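Local coordinates for protein peptidoglycan D,D-transpeptidase PbpA (Mycobacterium tuberculosis, PDB 3UPO) that probably cross-links the peptidoglycan of the cell wall as a penicillin-binding D,D-transpeptidase and helps to regulate cell length, at residues Q391-T396 and I415-A420; T194-T199 and S252-F257; G331-P336 and Q357-V362. All coordinates share one frame; numbering follows the deposited sequence.

Contact 1. Residues Q391-T396 and I415-A420; sequences QIASKT and IAFAPA. With PNM (open form - penicillin g), chain C.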
loop_
_atom_site.group_PDB
_atom_site.type_symbol
_atom_site.label_atom_id
_atom_site.label_comp_id
_atom_site.label_asym_id
_atom_site.label_seq_id
_atom_site.Cartn_x
_atom_site.Cartn_y
_atom_site.Cartn_z
ATOM N N GLN A 391 0.079 -11.204 -18.630
ATOM C CA GLN A 391 -0.578 -12.076 -17.664
ATOM C C GLN A 391 -0.453 -11.516 -16.244
ATOM O O GLN A 391 0.658 -11.369 -15.725
ATOM C CB GLN A 391 0.047 -13.470 -17.729
ATOM C CG GLN A 391 -0.650 -14.547 -16.907
ATOM C CD GLN A 391 0.019 -15.904 -17.099
ATOM O OE1 GLN A 391 1.180 -16.093 -16.725
ATOM N NE2 GLN A 391 -0.710 -16.853 -17.697
ATOM N N ILE A 392 -1.600 -11.217 -15.629
ATOM C CA ILE A 392 -1.655 -10.669 -14.275
ATOM C C ILE A 392 -2.152 -11.711 -13.285
ATOM O O ILE A 392 -3.062 -12.475 -13.604
ATOM C CB ILE A 392 -2.578 -9.407 -14.207
ATOM C CG1 ILE A 392 -2.009 -8.278 -15.085
ATOM C CG2 ILE A 392 -2.799 -8.961 -12.745
ATOM C CD1 ILE A 392 -2.956 -7.101 -15.313
ATOM N N ALA A 393 -1.555 -11.733 -12.089
ATOM C CA ALA A 393 -2.051 -12.532 -10.964
ATOM C C ALA A 393 -2.601 -11.572 -9.954
ATOM O O ALA A 393 -1.946 -10.577 -9.650
ATOM C CB ALA A 393 -0.936 -13.331 -10.333
ATOM N N SER A 394 -3.783 -11.859 -9.419
ATOM C CA SER A 394 -4.433 -10.906 -8.543
ATOM C C SER A 394 -5.379 -11.567 -7.586
ATOM O O SER A 394 -5.628 -12.767 -7.670
ATOM C CB SER A 394 -5.198 -9.857 -9.361
ATOM O OG SER A 394 -6.356 -10.414 -9.974
ATOM N N LYS A 395 -5.880 -10.769 -6.649
ATOM C CA LYS A 395 -7.017 -11.141 -5.819
ATOM C C LYS A 395 -7.777 -9.867 -5.471
ATOM O O LYS A 395 -7.178 -8.902 -4.959
ATOM C CB LYS A 395 -6.585 -11.891 -4.558
ATOM C CG LYS A 395 -7.769 -12.385 -3.700
ATOM C CD LYS A 395 -8.662 -13.378 -4.492
ATOM C CE LYS A 395 -9.916 -13.773 -3.744
ATOM N NZ LYS A 395 -11.025 -12.807 -3.955
ATOM N N THR A 396 -9.075 -9.854 -5.776
ATOM C CA THR A 396 -9.973 -8.750 -5.409
ATOM C C THR A 396 -10.498 -8.913 -3.992
ATOM O O THR A 396 -10.402 -9.995 -3.401
ATOM C CB THR A 396 -11.202 -8.636 -6.343
ATOM O OG1 THR A 396 -11.926 -9.872 -6.333
ATOM C CG2 THR A 396 -10.785 -8.286 -7.764
ATOM N N ILE A 415 -5.205 -6.494 -4.932
ATOM C CA ILE A 415 -3.761 -6.765 -4.890
ATOM C C ILE A 415 -3.406 -7.610 -6.092
ATOM O O ILE A 415 -4.212 -8.430 -6.523
ATOM C CB ILE A 415 -3.323 -7.487 -3.581
ATOM C CG1 ILE A 415 -4.016 -8.847 -3.408
ATOM C CG2 ILE A 415 -3.514 -6.574 -2.347
ATOM C CD1 ILE A 415 -3.437 -9.702 -2.244
ATOM N N ALA A 416 -2.211 -7.413 -6.640
ATOM C CA ALA A 416 -1.825 -8.059 -7.884
ATOM C C ALA A 416 -0.323 -7.980 -8.180
ATOM O O ALA A 416 0.403 -7.160 -7.607
ATOM C CB ALA A 416 -2.620 -7.451 -9.060
ATOM N N PHE A 417 0.132 -8.822 -9.102
ATOM C CA PHE A 417 1.500 -8.729 -9.608
ATOM C C PHE A 417 1.597 -9.206 -11.064
ATOM O O PHE A 417 0.738 -9.951 -11.531
ATOM C CB PHE A 417 2.498 -9.433 -8.666
ATOM C CG PHE A 417 2.313 -10.937 -8.558
ATOM C CD1 PHE A 417 2.914 -11.793 -9.483
ATOM C CD2 PHE A 417 1.578 -11.487 -7.499
ATOM C CE1 PHE A 417 2.770 -13.196 -9.370
ATOM C CE2 PHE A 417 1.426 -12.880 -7.376
ATOM C CZ PHE A 417 2.022 -13.736 -8.308
ATOM N N ALA A 418 2.638 -8.761 -11.769
ATOM C CA ALA A 418 2.744 -8.956 -13.214
ATOM C C ALA A 418 4.159 -8.677 -13.738
ATOM O O ALA A 418 4.913 -7.934 -13.096
ATOM C CB ALA A 418 1.747 -8.045 -13.939
ATOM N N PRO A 419 4.543 -9.302 -14.875
ATOM C CA PRO A 419 3.898 -10.477 -15.501
ATOM C C PRO A 419 3.950 -11.649 -14.516
ATOM O O PRO A 419 4.959 -11.810 -13.827
ATOM C CB PRO A 419 4.792 -10.778 -16.705
ATOM C CG PRO A 419 5.515 -9.506 -16.992
ATOM C CD PRO A 419 5.708 -8.836 -15.652
ATOM N N ALA A 420 2.886 -12.443 -14.424
ATOM C CA ALA A 420 2.807 -13.507 -13.415
ATOM C C ALA A 420 3.981 -14.479 -13.401
ATOM O O ALA A 420 4.272 -15.092 -12.368
ATOM C CB ALA A 420 1.496 -14.278 -13.538
HETATM O O8 PNM C . -14.054 -9.649 -0.084
HETATM C C7 PNM C . -14.449 -10.816 0.014
HETATM N N4 PNM C . -14.996 -11.292 -2.306
HETATM C C3 PNM C . -15.362 -10.141 -3.098
HETATM C C11 PNM C . -14.294 -9.822 -4.093
HETATM O O13 PNM C . -14.147 -8.627 -4.427
HETATM O O12 PNM C . -13.593 -10.764 -4.530
HETATM C C2 PNM C . -16.755 -10.458 -3.681
HETATM C C10 PNM C . -17.568 -9.194 -3.932
HETATM C C9 PNM C . -16.702 -11.278 -4.969
HETATM S S1 PNM C . -17.549 -11.385 -2.401
HETATM C C5 PNM C . -16.074 -11.796 -1.490
HETATM C C6 PNM C . -15.921 -11.168 -0.095
HETATM N N14 PNM C . -16.676 -9.951 0.129
HETATM C C15 PNM C . -18.104 -9.877 0.396
HETATM O O16 PNM C . -18.523 -11.057 1.052
HETATM C C17 PNM C . -18.457 -8.595 1.177
HETATM C C18 PNM C . -18.989 -8.936 2.548
HETATM C C19 PNM C . -20.372 -8.982 2.761
HETATM C C20 PNM C . -20.848 -9.317 4.039
HETATM C C21 PNM C . -19.968 -9.608 5.091
HETATM C C22 PNM C . -18.587 -9.564 4.872
HETATM C C23 PNM C . -18.099 -9.224 3.600
#
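The methyl of Ala393 sits over one face of the Phe417 ring, its CB 3.8 Å from the ring centroid and shifted toward the CZ side of the rim. A chi1 of 65° sets the ring between the backbone N and carbonyl carbon of Phe417, which brings it across to the neighbouring strand. CB of Ala420 packs against the same methyl, and helix 364-380 supplies Met374, Thr371 and Val375 around this cluster. The backbones beneath it run antiparallel, their axes 172° apart. Ala393 and Phe417 form a hydrogen-bonded pair closed by two bonds, Ala393 N to Phe417 O at 3.0 Å and Phe417 N to Ala393 O at 2.8 Å; Lys395 and Ile415 make a second such pair. Between them Ser394 and Ala416 come close on the reverse face, CB to CB at 3.5 Å, with Ile392 CG2 also near Ala416; helix 442-458 packs here through Ile454. Ser394 OG is taken by Glu378.

Packing thins toward Gln391 and Pro419, both partly exposed. There Ala420 N still bonds Gln391 O at 2.8 Å, approaching 29° out of the carbonyl plane. The chain turns through a cis peptide before Pro419, and the extended Gln391 side chain lies alongside the methyl of Ala420, the next residue.

At the other end the strand reaches the bound, opened penicillin. Lys395, bent at chi2 and chi4, turns NZ away from Ile415 to hydrogen-bond Thr396 O and Ser252 OG, and Thr396 OG1 donates to the ligand carboxylate atom O12 at 2.6 Å. This is the edge strand of the antiparallel sheet of penicillin-binding transpeptidases, whose KTG-type motif, apparently begun by Lys395 and Thr396, borders the active site.

Contact 2. Residues T194-T199 and S252-F257; sequences TFKVIT and SCNTAF. With PNM (open form - penicillin g), chain C.
Lys196 NZ donates to two side chains of the facing segment, Ser252 OG at 2.9 Å and Asn254 OD1 at 2.9 Å. The second bond lies in the plane of the Asn254 carbonyl, the two side chains crossing at about a right angle. Extended beyond CG, the Lys196 chain carries NZ across to the facing segment, and a weak bond to Ser193 OG gives NZ a further contact. The other end of the Asn254 amide is used as well: ND2 donates to O16 of the opened penicillin at 2.6 Å and to the backbone O of Glu230, which together with NZ fixes the amide's rotation. Ser252 OG accepts a bond from ligand N4 at 3.0 Å and has a second lysine, Lys395, as a partner.

The pattern matches the SxxK and SxN motifs of penicillin-binding proteins, with Ser193, the nucleophile by similarity, one helical turn before Lys196. Ser252 occupies the positive-phi position of a Schellman motif ending helix 245-251, just before helix 254-264 begins; next to it, Cys253 is tied to Cys237 by a disulfide.

Farther from the ligand, the lysine's methylenes lie across one face of the Phe257 ring, CD standing 4.0 Å from its centroid in a CH-pi contact. Thr199 CG2 meets the ring's edge, 4.2 Å from CD1, while Thr199 OG1 turns to the backbone O of Ser307.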
loop_
_atom_site.group_PDB
_atom_site.type_symbol
_atom_site.label_atom_id
_atom_site.label_comp_id
_atom_site.label_asym_id
_atom_site.label_seq_id
_atom_site.Cartn_x
_atom_site.Cartn_y
_atom_site.Cartn_z
ATOM N N THR A 194 -9.128 -10.275 -0.012
ATOM C CA THR A 194 -7.708 -10.354 -0.352
ATOM C C THR A 194 -7.015 -11.303 0.648
ATOM O O THR A 194 -6.027 -11.934 0.325
ATOM C CB THR A 194 -7.023 -8.965 -0.364
ATOM O OG1 THR A 194 -7.195 -8.327 0.907
ATOM C CG2 THR A 194 -7.592 -8.073 -1.492
ATOM N N PHE A 195 -7.564 -11.414 1.857
ATOM C CA PHE A 195 -6.973 -12.226 2.922
ATOM C C PHE A 195 -7.155 -13.734 2.671
ATOM O O PHE A 195 -6.532 -14.577 3.338
ATOM C CB PHE A 195 -7.566 -11.815 4.267
ATOM C CG PHE A 195 -6.767 -12.265 5.462
ATOM C CD1 PHE A 195 -5.564 -11.641 5.794
ATOM C CD2 PHE A 195 -7.230 -13.306 6.265
ATOM C CE1 PHE A 195 -4.821 -12.054 6.911
ATOM C CE2 PHE A 195 -6.512 -13.717 7.385
ATOM C CZ PHE A 195 -5.302 -13.080 7.715
ATOM N N LYS A 196 -7.993 -14.076 1.699
ATOM C CA LYS A 196 -8.104 -15.461 1.257
ATOM C C LYS A 196 -6.749 -15.977 0.777
ATOM O O LYS A 196 -6.514 -17.177 0.759
ATOM C CB LYS A 196 -9.201 -15.624 0.193
ATOM C CG LYS A 196 -10.599 -15.456 0.780
ATOM C CD LYS A 196 -11.660 -15.458 -0.291
ATOM C CE LYS A 196 -13.052 -15.440 0.328
ATOM N NZ LYS A 196 -14.128 -15.102 -0.639
ATOM N N VAL A 197 -5.849 -15.063 0.425
ATOM C CA VAL A 197 -4.492 -15.444 0.044
ATOM C C VAL A 197 -3.782 -16.071 1.245
ATOM O O VAL A 197 -3.122 -17.104 1.099
ATOM C CB VAL A 197 -3.706 -14.238 -0.535
ATOM C CG1 VAL A 197 -2.257 -14.604 -0.827
ATOM C CG2 VAL A 197 -4.366 -13.777 -1.821
ATOM N N ILE A 198 -3.982 -15.472 2.426
ATOM C CA ILE A 198 -3.377 -15.930 3.674
ATOM C C ILE A 198 -4.015 -17.202 4.205
ATOM O O ILE A 198 -3.317 -18.085 4.691
ATOM C CB ILE A 198 -3.414 -14.835 4.786
ATOM C CG1 ILE A 198 -2.750 -13.546 4.286
ATOM C CG2 ILE A 198 -2.767 -15.341 6.092
ATOM C CD1 ILE A 198 -1.325 -13.717 3.851
ATOM N N THR A 199 -5.339 -17.273 4.131
ATOM C CA THR A 199 -6.089 -18.476 4.498
ATOM C C THR A 199 -5.699 -19.665 3.618
ATOM O O THR A 199 -5.439 -20.770 4.116
ATOM C CB THR A 199 -7.594 -18.213 4.407
ATOM O OG1 THR A 199 -7.901 -17.047 5.192
ATOM C CG2 THR A 199 -8.399 -19.404 4.905
ATOM N N SER A 252 -14.062 -16.532 -5.498
ATOM C CA SER A 252 -14.110 -15.849 -4.199
ATOM C C SER A 252 -15.413 -16.130 -3.453
ATOM O O SER A 252 -16.129 -15.181 -3.052
ATOM C CB SER A 252 -13.867 -14.322 -4.327
ATOM O OG SER A 252 -13.427 -13.782 -3.088
ATOM N N CYS A 253 -15.696 -17.421 -3.259
ATOM C CA CYS A 253 -16.876 -17.891 -2.539
ATOM C C CYS A 253 -16.598 -17.964 -1.048
ATOM O O CYS A 253 -15.678 -18.660 -0.618
ATOM C CB CYS A 253 -17.301 -19.282 -3.038
ATOM S SG CYS A 253 -17.700 -19.395 -4.817
ATOM N N ASN A 254 -17.445 -17.306 -0.260
ATOM C CA ASN A 254 -17.173 -17.070 1.159
ATOM C C ASN A 254 -17.243 -18.287 2.067
ATOM O O ASN A 254 -16.292 -18.564 2.798
ATOM C CB ASN A 254 -18.089 -15.975 1.714
ATOM C CG ASN A 254 -17.740 -14.604 1.193
ATOM O OD1 ASN A 254 -16.697 -14.406 0.572
ATOM N ND2 ASN A 254 -18.631 -13.645 1.427
ATOM N N THR A 255 -18.382 -18.977 2.027
ATOM C CA THR A 255 -18.666 -20.123 2.889
ATOM C C THR A 255 -17.580 -21.208 2.822
ATOM O O THR A 255 -17.273 -21.849 3.833
ATOM C CB THR A 255 -20.083 -20.727 2.602
ATOM O OG1 THR A 255 -20.119 -21.300 1.280
ATOM C CG2 THR A 255 -21.183 -19.632 2.736
ATOM N N ALA A 256 -17.003 -21.401 1.638
ATOM C CA ALA A 256 -15.904 -22.345 1.466
ATOM C C ALA A 256 -14.676 -21.941 2.292
ATOM O O ALA A 256 -14.039 -22.798 2.926
ATOM C CB ALA A 256 -15.531 -22.473 -0.008
ATOM N N PHE A 257 -14.354 -20.644 2.291
ATOM C CA PHE A 257 -13.168 -20.163 3.004
ATOM C C PHE A 257 -13.394 -20.080 4.499
ATOM O O PHE A 257 -12.480 -20.315 5.267
ATOM C CB PHE A 257 -12.606 -18.881 2.385
ATOM C CG PHE A 257 -11.829 -19.141 1.135
ATOM C CD1 PHE A 257 -10.468 -19.418 1.202
ATOM C CD2 PHE A 257 -12.465 -19.183 -0.102
ATOM C CE1 PHE A 257 -9.735 -19.711 0.046
ATOM C CE2 PHE A 257 -11.740 -19.465 -1.259
ATOM C CZ PHE A 257 -10.364 -19.735 -1.175
HETATM O O8 PNM C . -14.054 -9.649 -0.084
HETATM C C7 PNM C . -14.449 -10.816 0.014
HETATM N N4 PNM C . -14.996 -11.292 -2.306
HETATM C C3 PNM C . -15.362 -10.141 -3.098
HETATM C C11 PNM C . -14.294 -9.822 -4.093
HETATM O O13 PNM C . -14.147 -8.627 -4.427
HETATM O O12 PNM C . -13.593 -10.764 -4.530
HETATM C C2 PNM C . -16.755 -10.458 -3.681
HETATM C C10 PNM C . -17.568 -9.194 -3.932
HETATM C C9 PNM C . -16.702 -11.278 -4.969
HETATM S S1 PNM C . -17.549 -11.385 -2.401
HETATM C C5 PNM C . -16.074 -11.796 -1.490
HETATM C C6 PNM C . -15.921 -11.168 -0.095
HETATM N N14 PNM C . -16.676 -9.951 0.129
HETATM C C15 PNM C . -18.104 -9.877 0.396
HETATM O O16 PNM C . -18.523 -11.057 1.052
HETATM C C17 PNM C . -18.457 -8.595 1.177
HETATM C C18 PNM C . -18.989 -8.936 2.548
HETATM C C19 PNM C . -20.372 -8.982 2.761
HETATM C C20 PNM C . -20.848 -9.317 4.039
HETATM C C21 PNM C . -19.968 -9.608 5.091
HETATM C C22 PNM C . -18.587 -9.564 4.872
HETATM C C23 PNM C . -18.099 -9.224 3.600
#

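Contact 3. Residues G331-P336 and Q357-V362; sequences GITMRP and QQRRAV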
loop_
_atom_site.group_PDB
_atom_site.type_symbol
_atom_site.label_atom_id
_atom_site.label_comp_id
_atom_site.label_asym_id
_atom_site.label_seq_id
_atom_site.Cartn_x
_atom_site.Cartn_y
_atom_site.Cartn_z
ATOM N N GLY A 331 8.086 -16.301 -2.531
ATOM C CA GLY A 331 7.898 -16.508 -1.089
ATOM C C GLY A 331 8.834 -15.746 -0.165
ATOM O O GLY A 331 8.773 -15.891 1.058
ATOM N N ILE A 332 9.704 -14.934 -0.749
ATOM C CA ILE A 332 10.684 -14.152 0.002
ATOM C C ILE A 332 10.265 -12.688 0.003
ATOM O O ILE A 332 10.046 -12.090 -1.055
ATOM C CB ILE A 332 12.112 -14.329 -0.593
ATOM C CG1 ILE A 332 12.611 -15.761 -0.340
ATOM C CG2 ILE A 332 13.106 -13.300 -0.016
ATOM C CD1 ILE A 332 13.722 -16.197 -1.261
ATOM N N THR A 333 10.131 -12.133 1.204
ATOM C CA THR A 333 9.727 -10.760 1.406
ATOM C C THR A 333 10.980 -9.878 1.406
ATOM O O THR A 333 11.869 -10.060 2.240
ATOM C CB THR A 333 9.001 -10.615 2.755
ATOM O OG1 THR A 333 7.876 -11.504 2.795
ATOM C CG2 THR A 333 8.544 -9.158 2.999
ATOM N N MET A 334 11.064 -8.944 0.462
ATOM C CA MET A 334 12.154 -7.962 0.476
ATOM C C MET A 334 11.775 -6.790 1.383
ATOM O O MET A 334 10.637 -6.330 1.353
ATOM C CB MET A 334 12.488 -7.474 -0.931
ATOM C CG MET A 334 12.979 -8.566 -1.866
ATOM S SD MET A 334 14.427 -9.475 -1.279
ATOM C CE MET A 334 15.724 -8.238 -1.507
ATOM N N ARG A 335 12.713 -6.338 2.210
ATOM C CA ARG A 335 12.459 -5.192 3.087
ATOM C C ARG A 335 12.092 -3.967 2.245
ATOM O O ARG A 335 12.904 -3.528 1.434
ATOM C CB ARG A 335 13.690 -4.896 3.947
ATOM C CG ARG A 335 13.481 -3.739 4.929
ATOM C CD ARG A 335 14.653 -3.611 5.867
ATOM N NE ARG A 335 14.600 -4.658 6.893
ATOM C CZ ARG A 335 15.595 -4.987 7.714
ATOM N NH1 ARG A 335 16.775 -4.374 7.635
ATOM N NH2 ARG A 335 15.401 -5.952 8.607
ATOM N N PRO A 336 10.862 -3.430 2.409
ATOM C CA PRO A 336 10.462 -2.311 1.553
ATOM C C PRO A 336 11.168 -0.997 1.950
ATOM O O PRO A 336 11.329 -0.705 3.142
ATOM C CB PRO A 336 8.949 -2.213 1.779
ATOM C CG PRO A 336 8.713 -2.809 3.080
ATOM C CD PRO A 336 9.810 -3.782 3.382
ATOM N N GLN A 357 16.676 -9.263 2.227
ATOM C CA GLN A 357 15.665 -10.322 2.366
ATOM C C GLN A 357 15.183 -10.370 3.808
ATOM O O GLN A 357 15.897 -10.798 4.712
ATOM C CB GLN A 357 16.205 -11.694 1.934
ATOM C CG GLN A 357 16.477 -11.848 0.437
ATOM C CD GLN A 357 16.970 -13.250 0.046
ATOM O OE1 GLN A 357 16.632 -14.254 0.679
ATOM N NE2 GLN A 357 17.773 -13.314 -1.006
ATOM N N GLN A 358 13.958 -9.927 4.015
ATOM C CA GLN A 358 13.415 -9.750 5.350
ATOM C C GLN A 358 13.091 -11.094 6.013
ATOM O O GLN A 358 13.583 -11.377 7.106
ATOM C CB GLN A 358 12.193 -8.832 5.283
ATOM C CG GLN A 358 11.693 -8.362 6.605
ATOM C CD GLN A 358 10.929 -7.062 6.488
ATOM O OE1 GLN A 358 9.829 -7.010 5.924
ATOM N NE2 GLN A 358 11.507 -5.998 7.028
ATOM N N ARG A 359 12.248 -11.894 5.363
ATOM C CA ARG A 359 12.048 -13.309 5.733
ATOM C C ARG A 359 11.375 -14.098 4.607
ATOM O O ARG A 359 10.893 -13.520 3.635
ATOM C CB ARG A 359 11.268 -13.456 7.057
ATOM C CG ARG A 359 9.748 -13.483 6.948
ATOM C CD ARG A 359 9.121 -12.532 7.940
ATOM N NE ARG A 359 8.685 -11.322 7.246
ATOM C CZ ARG A 359 8.440 -10.143 7.818
ATOM N NH1 ARG A 359 8.599 -9.973 9.126
ATOM N NH2 ARG A 359 8.041 -9.131 7.065
ATOM N N ARG A 360 11.371 -15.415 4.743
ATOM C CA ARG A 360 10.611 -16.281 3.861
ATOM C C ARG A 360 9.245 -16.571 4.482
ATOM O O ARG A 360 9.160 -17.114 5.593
ATOM C CB ARG A 360 11.358 -17.586 3.599
ATOM C CG ARG A 360 10.547 -18.562 2.797
ATOM C CD ARG A 360 11.345 -19.793 2.416
ATOM N NE ARG A 360 12.237 -19.559 1.283
ATOM C CZ ARG A 360 11.835 -19.372 0.027
ATOM N NH1 ARG A 360 12.749 -19.191 -0.916
ATOM N NH2 ARG A 360 10.528 -19.349 -0.293
ATOM N N ALA A 361 8.184 -16.199 3.765
ATOM C CA ALA A 361 6.833 -16.442 4.245
ATOM C C ALA A 361 6.336 -17.843 3.872
ATOM O O ALA A 361 5.659 -18.488 4.671
ATOM C CB ALA A 361 5.887 -15.387 3.720
ATOM N N VAL A 362 6.666 -18.304 2.663
ATOM C CA VAL A 362 6.190 -19.593 2.162
ATOM C C VAL A 362 7.268 -20.226 1.293
ATOM O O VAL A 362 8.152 -19.523 0.788
ATOM C CB VAL A 362 4.856 -19.482 1.322
ATOM C CG1 VAL A 362 3.679 -19.106 2.181
ATOM C CG2 VAL A 362 5.003 -18.519 0.123
#
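Gln358 N donates to Thr333 O at 2.7 Å, and these two residues, with Gln357, lose more surface to the facing segment than any others here. The Gln358 side chain reaches across the pair to Arg335 and Pro336, crossing both side chains at about a right angle. Thr333 also uses its own N, bonded to Arg359 O at 2.9 Å; with both bonds on one residue, the geometry fits a classic beta bulge at Gln358 and Arg359 opposite Thr333. Thr333 CG2 lies near the edge of the Arg359 guanidinium, and OG1 is hydrogen-bonded to Thr326. On the opposite face Gln357 CG touches Met334 SD at 3.6 Å and Ile332 CG2 at 3.7 Å. Bends at chi2 and chi3 (-57° and -73°) fold the methionine back over the glutamine.

Beyond these, Ile332 CG1 packs over one face of the Arg360 guanidinium, whose NH2 bonds Val362 O in plane at 2.6 Å and also reaches Gly330 O. Ala361 N completes the backbone pairing with Gly331 O. The two strands, 156° apart, form a separate small sheet beside helix 317-328, which meets them through Glu322 and Thr326, while helix 364-380 follows just after Val362.

In the fold
From the N terminus, contact 2 comes first, bringing helix 254-264 back against helix 196-205 after an excursion of 52 residues. Contact 3 follows, closing a 20-residue excursion that holds strands 339-343 and 349-352, both members of the six-stranded mixed sheet. Contact 1 closes last, across the hairpin of strands 393-399 and 411-418 in the five-stranded sheet. The three run in series, none nested in or crossing another. Contacts 1 and 2 share the penicillin and touch through Lys395, which also packs on Thr194 and Val197. Contact 3 stands apart, its nearest atoms about 7 Å from contact 2 and about 9 Å from contact 1.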